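Long-range contact in exopolysaccharide biosynthesis protein (Pantoea stewartii subsp. stewartii DC283, PDB 6TGF), which is a glycan biofilm-modifying enzyme, probably a hydrolase acting on exopolysaccharide, with a trimeric, bacteriophage tailspike-like parallel beta-helix fold: residues L430-W444 / P451-S465. Sequence-based numbering, arbitrary orientation.
With EDO (1,2-ethanediol), chain Z.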
ATOM      1  N   LEU B 430      -6.493  11.110  16.760  1.00 33.20           N
ATOM      2  CA  LEU B 430      -5.316  10.243  17.038  1.00 32.56           C
ATOM      3  C   LEU B 430      -4.785  10.566  18.438  1.00 32.31           C
ATOM      4  O   LEU B 430      -4.241  11.667  18.620  1.00 32.43           O
ATOM      5  CB  LEU B 430      -4.237  10.480  15.974  1.00 32.34           C
ATOM      6  CG  LEU B 430      -4.702  10.430  14.520  1.00 32.22           C
ATOM      7  CD1 LEU B 430      -3.542  10.705  13.577  1.00 32.12           C
ATOM      8  CD2 LEU B 430      -5.346   9.092  14.192  1.00 32.11           C
ATOM      9  N   ASN B 431      -4.960   9.648  19.391  1.00 32.04           N
ATOM     10  CA  ASN B 431      -4.354   9.714  20.748  1.00 32.02           C
ATOM     11  C   ASN B 431      -3.208   8.698  20.791  1.00 31.52           C
ATOM     12  O   ASN B 431      -3.382   7.627  21.404  1.00 31.51           O
ATOM     13  CB  ASN B 431      -5.407   9.491  21.838  1.00 32.36           C
ATOM     14  CG  ASN B 431      -4.879   9.702  23.242  1.00 32.73           C
ATOM     15  OD1 ASN B 431      -3.698   9.987  23.438  1.00 32.81           O
ATOM     16  ND2 ASN B 431      -5.747   9.559  24.229  1.00 33.02           N
ATOM     17  N   LEU B 432      -2.083   9.030  20.150  1.00 31.05           N
ATOM     18  CA  LEU B 432      -0.972   8.083  19.862  1.00 30.82           C
ATOM     19  C   LEU B 432       0.374   8.700  20.237  1.00 30.94           C
ATOM     20  O   LEU B 432       1.245   8.857  19.384  1.00 30.58           O
ATOM     21  CB  LEU B 432      -1.027   7.721  18.374  1.00 30.44           C
ATOM     22  CG  LEU B 432      -2.295   7.005  17.911  1.00 30.24           C
ATOM     23  CD1 LEU B 432      -2.326   6.886  16.397  1.00 29.99           C
ATOM     24  CD2 LEU B 432      -2.417   5.632  18.551  1.00 30.26           C
ATOM     25  N   PRO B 433       0.598   9.049  21.526  1.00 31.40           N
ATOM     26  CA  PRO B 433       1.919   9.477  21.987  1.00 31.65           C
ATOM     27  C   PRO B 433       2.940   8.327  21.969  1.00 31.76           C
ATOM     28  O   PRO B 433       2.538   7.184  22.112  1.00 31.86           O
ATOM     29  CB  PRO B 433       1.670   9.955  23.427  1.00 32.07           C
ATOM     30  CG  PRO B 433       0.425   9.209  23.862  1.00 32.06           C
ATOM     31  CD  PRO B 433      -0.404   9.063  22.604  1.00 31.73           C
ATOM     32  N   ARG B 434       4.221   8.662  21.783  1.00 31.80           N
ATOM     33  CA  ARG B 434       5.369   7.715  21.833  1.00 31.86           C
ATOM     34  C   ARG B 434       5.134   6.542  20.874  1.00 31.41           C
ATOM     35  O   ARG B 434       5.281   5.383  21.309  1.00 31.58           O
ATOM     36  CB  ARG B 434       5.571   7.198  23.261  1.00 32.47           C
ATOM     37  CG  ARG B 434       5.886   8.276  24.286  1.00 32.94           C
ATOM     38  CD  ARG B 434       6.289   7.635  25.598  1.00 33.52           C
ATOM     39  NE  ARG B 434       6.547   8.600  26.657  1.00 34.09           N
ATOM     40  CZ  ARG B 434       6.891   8.283  27.902  1.00 34.60           C
ATOM     41  NH1 ARG B 434       7.018   7.015  28.261  1.00 34.70           N
ATOM     42  NH2 ARG B 434       7.108   9.239  28.788  1.00 35.10           N
ATOM     43  N   CYS B 435       4.780   6.831  19.619  1.00 30.84           N
ATOM     44  CA  CYS B 435       4.656   5.833  18.525  1.00 30.40           C
ATOM     45  C   CYS B 435       5.943   5.842  17.694  1.00 30.18           C
ATOM     46  O   CYS B 435       6.202   6.858  17.017  1.00 30.29           O
ATOM     47  CB  CYS B 435       3.446   6.122  17.646  1.00 30.18           C
ATOM     48  SG  CYS B 435       1.873   5.676  18.425  1.00 30.31           S
ATOM     49  N   SER B 436       6.722   4.758  17.763  1.00 29.91           N
ATOM     50  CA  SER B 436       8.029   4.592  17.073  1.00 29.72           C
ATOM     51  C   SER B 436       7.845   3.735  15.814  1.00 29.31           C
ATOM     52  O   SER B 436       6.918   2.902  15.800  1.00 29.22           O
ATOM     53  CB  SER B 436       9.051   3.997  18.007  1.00 30.07           C
ATOM     54  OG  SER B 436       9.037   4.660  19.265  1.00 30.22           O
ATOM     55  N   GLN B 437       8.692   3.951  14.800  1.00 29.01           N
ATOM     56  CA  GLN B 437       8.701   3.214  13.504  1.00 28.65           C
ATOM     57  C   GLN B 437       7.289   3.199  12.896  1.00 28.13           C
ATOM     58  O   GLN B 437       6.880   2.141  12.378  1.00 28.17           O
ATOM     59  CB  GLN B 437       9.222   1.788  13.710  1.00 28.95           C
ATOM     60  CG  GLN B 437      10.670   1.715  14.180  1.00 29.32           C
ATOM     61  CD  GLN B 437      10.830   1.905  15.670  1.00 29.62           C
ATOM     62  OE1 GLN B 437      11.591   2.755  16.126  1.00 29.95           O
ATOM     63  NE2 GLN B 437      10.113   1.109  16.444  1.00 29.68           N
ATOM     64  N   SER B 438       6.582   4.335  12.933  1.00 27.46           N
ATOM     65  CA  SER B 438       5.144   4.456  12.570  1.00 26.95           C
ATOM     66  C   SER B 438       4.970   5.244  11.264  1.00 26.45           C
ATOM     67  O   SER B 438       5.900   5.992  10.897  1.00 26.42           O
ATOM     68  CB  SER B 438       4.376   5.071  13.705  1.00 26.98           C
ATOM     69  OG  SER B 438       4.370   4.200  14.826  1.00 27.13           O
ATOM     70  N   LEU B 439       3.823   5.072  10.591  1.00 25.88           N
ATOM     71  CA  LEU B 439       3.528   5.659   9.253  1.00 25.55           C
ATOM     72  C   LEU B 439       2.080   6.164   9.180  1.00 25.44           C
ATOM     73  O   LEU B 439       1.180   5.494   9.727  1.00 25.42           O
ATOM     74  CB  LEU B 439       3.768   4.603   8.168  1.00 25.41           C
ATOM     75  CG  LEU B 439       5.204   4.095   8.033  1.00 25.39           C
ATOM     76  CD1 LEU B 439       5.414   2.827   8.847  1.00 25.45           C
ATOM     77  CD2 LEU B 439       5.555   3.843   6.574  1.00 25.41           C
ATOM     78  N   ILE B 440       1.880   7.298   8.500  1.00 25.37           N
ATOM     79  CA  ILE B 440       0.556   7.818   8.039  1.00 25.37           C
ATOM     80  C   ILE B 440       0.612   7.949   6.512  1.00 25.60           C
ATOM     81  O   ILE B 440       1.548   8.606   6.014  1.00 25.64           O
ATOM     82  CB  ILE B 440       0.217   9.158   8.723  1.00 25.29           C
ATOM     83  CG1 ILE B 440      -0.128   8.959  10.201  1.00 25.27           C
ATOM     84  CG2 ILE B 440      -0.895   9.884   7.977  1.00 25.36           C
ATOM     85  CD1 ILE B 440      -0.194  10.239  11.007  1.00 25.32           C
ATOM     86  N   HIS B 441      -0.345   7.348   5.801  1.00 25.87           N
ATOM     87  CA  HIS B 441      -0.436   7.370   4.317  1.00 26.19           C
ATOM     88  C   HIS B 441      -1.845   7.785   3.879  1.00 26.57           C
ATOM     89  O   HIS B 441      -2.785   6.996   4.088  1.00 26.53           O
ATOM     90  CB  HIS B 441      -0.048   6.007   3.726  1.00 26.26           C
ATOM     91  CG  HIS B 441      -0.152   5.954   2.239  1.00 26.44           C
ATOM     92  ND1 HIS B 441       0.871   6.380   1.411  1.00 26.58           N
ATOM     93  CD2 HIS B 441      -1.151   5.547   1.427  1.00 26.60           C
ATOM     94  CE1 HIS B 441       0.509   6.226   0.153  1.00 26.76           C
ATOM     95  NE2 HIS B 441      -0.728   5.717   0.137  1.00 26.79           N
ATOM     96  N   ASN B 442      -1.971   8.975   3.284  1.00 27.06           N
ATOM     97  CA  ASN B 442      -3.183   9.433   2.554  1.00 27.59           C
ATOM     98  C   ASN B 442      -4.368   9.491   3.526  1.00 27.88           C
ATOM     99  O   ASN B 442      -5.261   8.629   3.421  1.00 28.03           O
ATOM    100  CB  ASN B 442      -3.464   8.535   1.344  1.00 27.81           C
ATOM    101  CG  ASN B 442      -4.487   9.115   0.392  1.00 28.15           C
ATOM    102  OD1 ASN B 442      -4.982  10.222   0.594  1.00 28.44           O
ATOM    103  ND2 ASN B 442      -4.809   8.374  -0.657  1.00 28.35           N
ATOM    104  N   GLY B 443      -4.366  10.476   4.429  1.00 28.20           N
ATOM    105  CA  GLY B 443      -5.408  10.668   5.456  1.00 28.54           C
ATOM    106  C   GLY B 443      -5.931  12.094   5.475  1.00 29.02           C
ATOM    107  O   GLY B 443      -5.124  13.022   5.279  1.00 29.03           O
ATOM    108  N   TRP B 444      -7.237  12.258   5.703  1.00 29.66           N
ATOM    109  CA  TRP B 444      -7.933  13.569   5.808  1.00 30.30           C
ATOM    110  C   TRP B 444      -8.572  13.702   7.196  1.00 30.63           C
ATOM    111  O   TRP B 444      -9.286  12.770   7.611  1.00 30.37           O
ATOM    112  CB  TRP B 444      -8.978  13.717   4.696  1.00 30.70           C
ATOM    113  CG  TRP B 444      -8.404  13.866   3.321  1.00 30.92           C
ATOM    114  CD1 TRP B 444      -7.805  12.896   2.572  1.00 30.88           C
ATOM    115  CD2 TRP B 444      -8.396  15.058   2.513  1.00 31.28           C
ATOM    116  NE1 TRP B 444      -7.415  13.402   1.362  1.00 31.15           N
ATOM    117  CE2 TRP B 444      -7.762  14.726   1.295  1.00 31.31           C
ATOM    118  CE3 TRP B 444      -8.851  16.369   2.698  1.00 31.55           C
ATOM    119  CZ2 TRP B 444      -7.577  15.657   0.273  1.00 31.51           C
ATOM    120  CZ3 TRP B 444      -8.666  17.289   1.688  1.00 31.79           C
ATOM    121  CH2 TRP B 444      -8.040  16.935   0.492  1.00 31.75           C
ATOM    122  N   PRO B 451      -7.218  17.191  16.024  1.00 34.35           N
ATOM    123  CA  PRO B 451      -6.538  16.165  15.230  1.00 33.71           C
ATOM    124  C   PRO B 451      -5.791  15.148  16.105  1.00 33.12           C
ATOM    125  O   PRO B 451      -5.716  13.995  15.721  1.00 32.79           O
ATOM    126  CB  PRO B 451      -5.572  16.992  14.373  1.00 33.71           C
ATOM    127  CG  PRO B 451      -6.317  18.292  14.151  1.00 34.04           C
ATOM    128  CD  PRO B 451      -7.061  18.537  15.448  1.00 34.39           C
ATOM    129  N   GLY B 452      -5.258  15.607  17.243  1.00 32.85           N
ATOM    130  CA  GLY B 452      -4.850  14.751  18.372  1.00 32.63           C
ATOM    131  C   GLY B 452      -3.380  14.900  18.726  1.00 32.35           C
ATOM    132  O   GLY B 452      -2.818  15.996  18.510  1.00 32.43           O
ATOM    133  N   ASP B 453      -2.786  13.825  19.255  1.00 31.86           N
ATOM    134  CA  ASP B 453      -1.430  13.811  19.862  1.00 31.61           C
ATOM    135  C   ASP B 453      -0.598  12.690  19.230  1.00 30.86           C
ATOM    136  O   ASP B 453      -0.967  11.513  19.404  1.00 30.78           O
ATOM    137  CB  ASP B 453      -1.526  13.641  21.381  1.00 32.06           C
ATOM    138  CG  ASP B 453      -0.185  13.673  22.092  1.00 32.29           C
ATOM    139  OD1 ASP B 453       0.739  14.322  21.568  1.00 32.30           O
ATOM    140  OD2 ASP B 453      -0.079  13.047  23.164  1.00 32.67           O
ATOM    141  N   ILE B 454       0.477  13.054  18.522  1.00 30.19           N
ATOM    142  CA  ILE B 454       1.525  12.115  18.019  1.00 29.64           C
ATOM    143  C   ILE B 454       2.892  12.599  18.523  1.00 29.47           C
ATOM    144  O   ILE B 454       3.897  12.387  17.818  1.00 29.44           O
ATOM    145  CB  ILE B 454       1.467  11.983  16.481  1.00 29.29           C
ATOM    146  CG1 ILE B 454       1.732  13.311  15.767  1.00 29.29           C
ATOM    147  CG2 ILE B 454       0.141  11.372  16.051  1.00 29.22           C
ATOM    148  CD1 ILE B 454       2.161  13.157  14.326  1.00 29.10           C
ATOM    149  N   SER B 455       2.921  13.206  19.714  1.00 29.38           N
ATOM    150  CA  SER B 455       4.135  13.770  20.363  1.00 29.31           C
ATOM    151  C   SER B 455       5.106  12.641  20.727  1.00 28.98           C
ATOM    152  O   SER B 455       4.643  11.497  20.914  1.00 28.89           O
ATOM    153  CB  SER B 455       3.770  14.590  21.576  1.00 29.66           C
ATOM    154  OG  SER B 455       3.051  13.808  22.519  1.00 29.85           O
ATOM    155  N   ASN B 456       6.403  12.959  20.807  1.00 28.67           N
ATOM    156  CA  ASN B 456       7.492  12.033  21.225  1.00 28.52           C
ATOM    157  C   ASN B 456       7.502  10.791  20.322  1.00 28.13           C
ATOM    158  O   ASN B 456       7.948   9.723  20.790  1.00 28.25           O
ATOM    159  CB  ASN B 456       7.354  11.653  22.703  1.00 28.74           C
ATOM    160  CG  ASN B 456       7.754  12.775  23.636  1.00 28.94           C
ATOM    161  OD1 ASN B 456       8.865  13.291  23.547  1.00 28.85           O
ATOM    162  ND2 ASN B 456       6.864  13.149  24.541  1.00 29.10           N
ATOM    163  N   GLY B 457       7.055  10.935  19.069  1.00 27.55           N
ATOM    164  CA  GLY B 457       6.875   9.820  18.120  1.00 27.01           C
ATOM    165  C   GLY B 457       7.975   9.767  17.076  1.00 26.57           C
ATOM    166  O   GLY B 457       8.936  10.560  17.174  1.00 26.54           O
ATOM    167  N   GLN B 458       7.837   8.842  16.123  1.00 26.04           N
ATOM    168  CA  GLN B 458       8.689   8.704  14.912  1.00 25.57           C
ATOM    169  C   GLN B 458       7.781   8.282  13.752  1.00 25.11           C
ATOM    170  O   GLN B 458       7.403   7.093  13.700  1.00 25.08           O
ATOM    171  CB  GLN B 458       9.808   7.690  15.153  1.00 25.66           C
ATOM    172  CG  GLN B 458      10.774   7.548  13.986  1.00 25.57           C
ATOM    173  CD  GLN B 458      11.745   6.407  14.181  1.00 25.63           C
ATOM    174  OE1 GLN B 458      11.363   5.291  14.528  1.00 25.58           O
ATOM    175  NE2 GLN B 458      13.018   6.683  13.954  1.00 25.65           N
ATOM    176  N   TRP B 459       7.437   9.230  12.873  1.00 24.62           N
ATOM    177  CA  TRP B 459       6.371   9.077  11.848  1.00 24.17           C
ATOM    178  C   TRP B 459       6.909   9.415  10.455  1.00 23.88           C
ATOM    179  O   TRP B 459       7.553  10.472  10.310  1.00 23.85           O
ATOM    180  CB  TRP B 459       5.171   9.967  12.191  1.00 24.10           C
ATOM    181  CG  TRP B 459       4.431   9.568  13.430  1.00 24.15           C
ATOM    182  CD1 TRP B 459       4.677   9.983  14.706  1.00 24.27           C
ATOM    183  CD2 TRP B 459       3.296   8.686  13.508  1.00 24.11           C
ATOM    184  NE1 TRP B 459       3.781   9.416  15.572  1.00 24.35           N
ATOM    185  CE2 TRP B 459       2.920   8.617  14.867  1.00 24.20           C
ATOM    186  CE3 TRP B 459       2.565   7.951  12.568  1.00 24.04           C
ATOM    187  CZ2 TRP B 459       1.846   7.841  15.301  1.00 24.23           C
ATOM    188  CZ3 TRP B 459       1.505   7.182  12.999  1.00 24.04           C
ATOM    189  CH2 TRP B 459       1.153   7.129  14.349  1.00 24.13           C
ATOM    190  N   ILE B 460       6.652   8.536   9.481  1.00 23.64           N
ATOM    191  CA  ILE B 460       6.547   8.897   8.036  1.00 23.41           C
ATOM    192  C   ILE B 460       5.101   9.351   7.808  1.00 23.30           C
ATOM    193  O   ILE B 460       4.186   8.587   8.166  1.00 23.16           O
ATOM    194  CB  ILE B 460       6.939   7.727   7.109  1.00 23.33           C
ATOM    195  CG1 ILE B 460       8.427   7.384   7.223  1.00 23.36           C
ATOM    196  CG2 ILE B 460       6.544   8.030   5.668  1.00 23.34           C
ATOM    197  CD1 ILE B 460       8.834   6.121   6.490  1.00 23.45           C
ATOM    198  N   ILE B 461       4.907  10.553   7.260  1.00 23.32           N
ATOM    199  CA  ILE B 461       3.560  11.141   6.991  1.00 23.30           C
ATOM    200  C   ILE B 461       3.507  11.601   5.529  1.00 23.43           C
ATOM    201  O   ILE B 461       4.025  12.692   5.232  1.00 23.46           O
ATOM    202  CB  ILE B 461       3.244  12.281   7.982  1.00 23.26           C
ATOM    203  CG1 ILE B 461       3.460  11.835   9.433  1.00 23.24           C
ATOM    204  CG2 ILE B 461       1.836  12.813   7.748  1.00 23.32           C
ATOM    205  CD1 ILE B 461       3.142  12.888  10.475  1.00 23.32           C
ATOM    206  N   ASP B 462       2.913  10.780   4.658  1.00 23.63           N
ATOM    207  CA  ASP B 462       2.635  11.107   3.233  1.00 23.88           C
ATOM    208  C   ASP B 462       1.150  11.446   3.076  1.00 24.17           C
ATOM    209  O   ASP B 462       0.312  10.642   3.533  1.00 24.09           O
ATOM    210  CB  ASP B 462       2.991   9.949   2.300  1.00 23.92           C
ATOM    211  CG  ASP B 462       4.477   9.670   2.185  1.00 23.96           C
ATOM    212  OD1 ASP B 462       5.277  10.616   2.356  1.00 23.87           O
ATOM    213  OD2 ASP B 462       4.825   8.504   1.919  1.00 24.12           O
ATOM    214  N   ALA B 463       0.852  12.586   2.446  1.00 24.58           N
ATOM    215  CA  ALA B 463      -0.500  13.005   2.008  1.00 25.03           C
ATOM    216  C   ALA B 463      -1.460  13.057   3.204  1.00 25.39           C
ATOM    217  O   ALA B 463      -2.582  12.521   3.092  1.00 25.40           O
ATOM    218  CB  ALA B 463      -0.996  12.069   0.932  1.00 25.08           C
ATOM    219  N   LEU B 464      -1.036  13.676   4.310  1.00 25.87           N
ATOM    220  CA  LEU B 464      -1.940  14.048   5.431  1.00 26.38           C
ATOM    221  C   LEU B 464      -2.560  15.410   5.102  1.00 27.14           C
ATOM    222  O   LEU B 464      -1.808  16.323   4.711  1.00 27.15           O
ATOM    223  CB  LEU B 464      -1.167  14.088   6.755  1.00 26.20           C
ATOM    224  CG  LEU B 464      -2.004  14.383   8.002  1.00 26.22           C
ATOM    225  CD1 LEU B 464      -3.034  13.289   8.249  1.00 26.17           C
ATOM    226  CD2 LEU B 464      -1.118  14.557   9.225  1.00 26.16           C
ATOM    227  N   SER B 465      -3.885  15.519   5.225  1.00 28.08           N
ATOM    228  CA  SER B 465      -4.659  16.770   5.027  1.00 28.97           C
ATOM    229  C   SER B 465      -5.389  17.127   6.323  1.00 29.64           C
ATOM    230  O   SER B 465      -6.207  16.310   6.779  1.00 29.67           O
ATOM    231  CB  SER B 465      -5.618  16.639   3.874  1.00 29.21           C
ATOM    232  OG  SER B 465      -4.917  16.437   2.656  1.00 29.30           O
TER
HETATM  233  C1  EDO Z 804      13.139   3.443  19.174  1.00 70.00           C
HETATM  234  O1  EDO Z 804      12.141   3.955  20.037  1.00 69.46           O
HETATM  235  C2  EDO Z 804      13.974   4.506  18.551  1.00 70.06           C
HETATM  236  O2  EDO Z 804      15.367   4.238  18.540  1.00 70.08           O
HETATM  237  O   HOH W   1      -2.171  12.109  24.403  1.00 38.68           O
HETATM  238  O   HOH W   2       3.786   9.527  18.965  1.00 29.18           O
HETATM  239  O   HOH W   3       9.372   7.678  18.959  1.00 32.79           O
HETATM  240  O   HOH W   4       3.665   6.135   2.252  1.00 27.92           O
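With CG of W459 set beside its backbone N and the indole turned about perpendicular to the plane of CA, CB and CG (chi2 89°), the six-membered ring reaches across to S438, whose CB lies over one face, 3.6 Å from the ring centroid, a CH-pi contact. The methyl CG2 of I454 sits over the opposite face, and I440 CG1 approaches W459 CZ3 obliquely at 3.7 Å. Beside it, a water donates to L432 O and S455 O, accepts from C435 N, takes only a weak bond from W459 NE1, and so bridges the two segments.

Next to W459, the extended side chain of Q458, with CG opposite its backbone N (chi1 -177°), carries OE1 to Q437 N, which donates a hydrogen bond to it at 3.0 Å, in the plane of the side-chain amide on a lone pair. At the other end, S465 CB packs over the face of W444, 3.6 Å from its six-membered centroid.

Strands 438-441 and 458-462 run parallel at 15°, their axes 4.5 Å apart, joined by bonds such as I440 N to I460 O at 2.7 Å. Both chains turn a corner at matching positions, N442 and A463, where N442 N and G443 N donate to D462 O and A463 O. D462 also forms salt bridges with R483 of its own chain and R483 of the second subunit, placing the face that carries L439, H441, I460 and D462 at the trimer interface. Equivalent strands and corners stacked coil upon coil, with W459, I440 and L464 turned inward, are the mark of successive rungs in a tailspike-like right-handed parallel beta-helix.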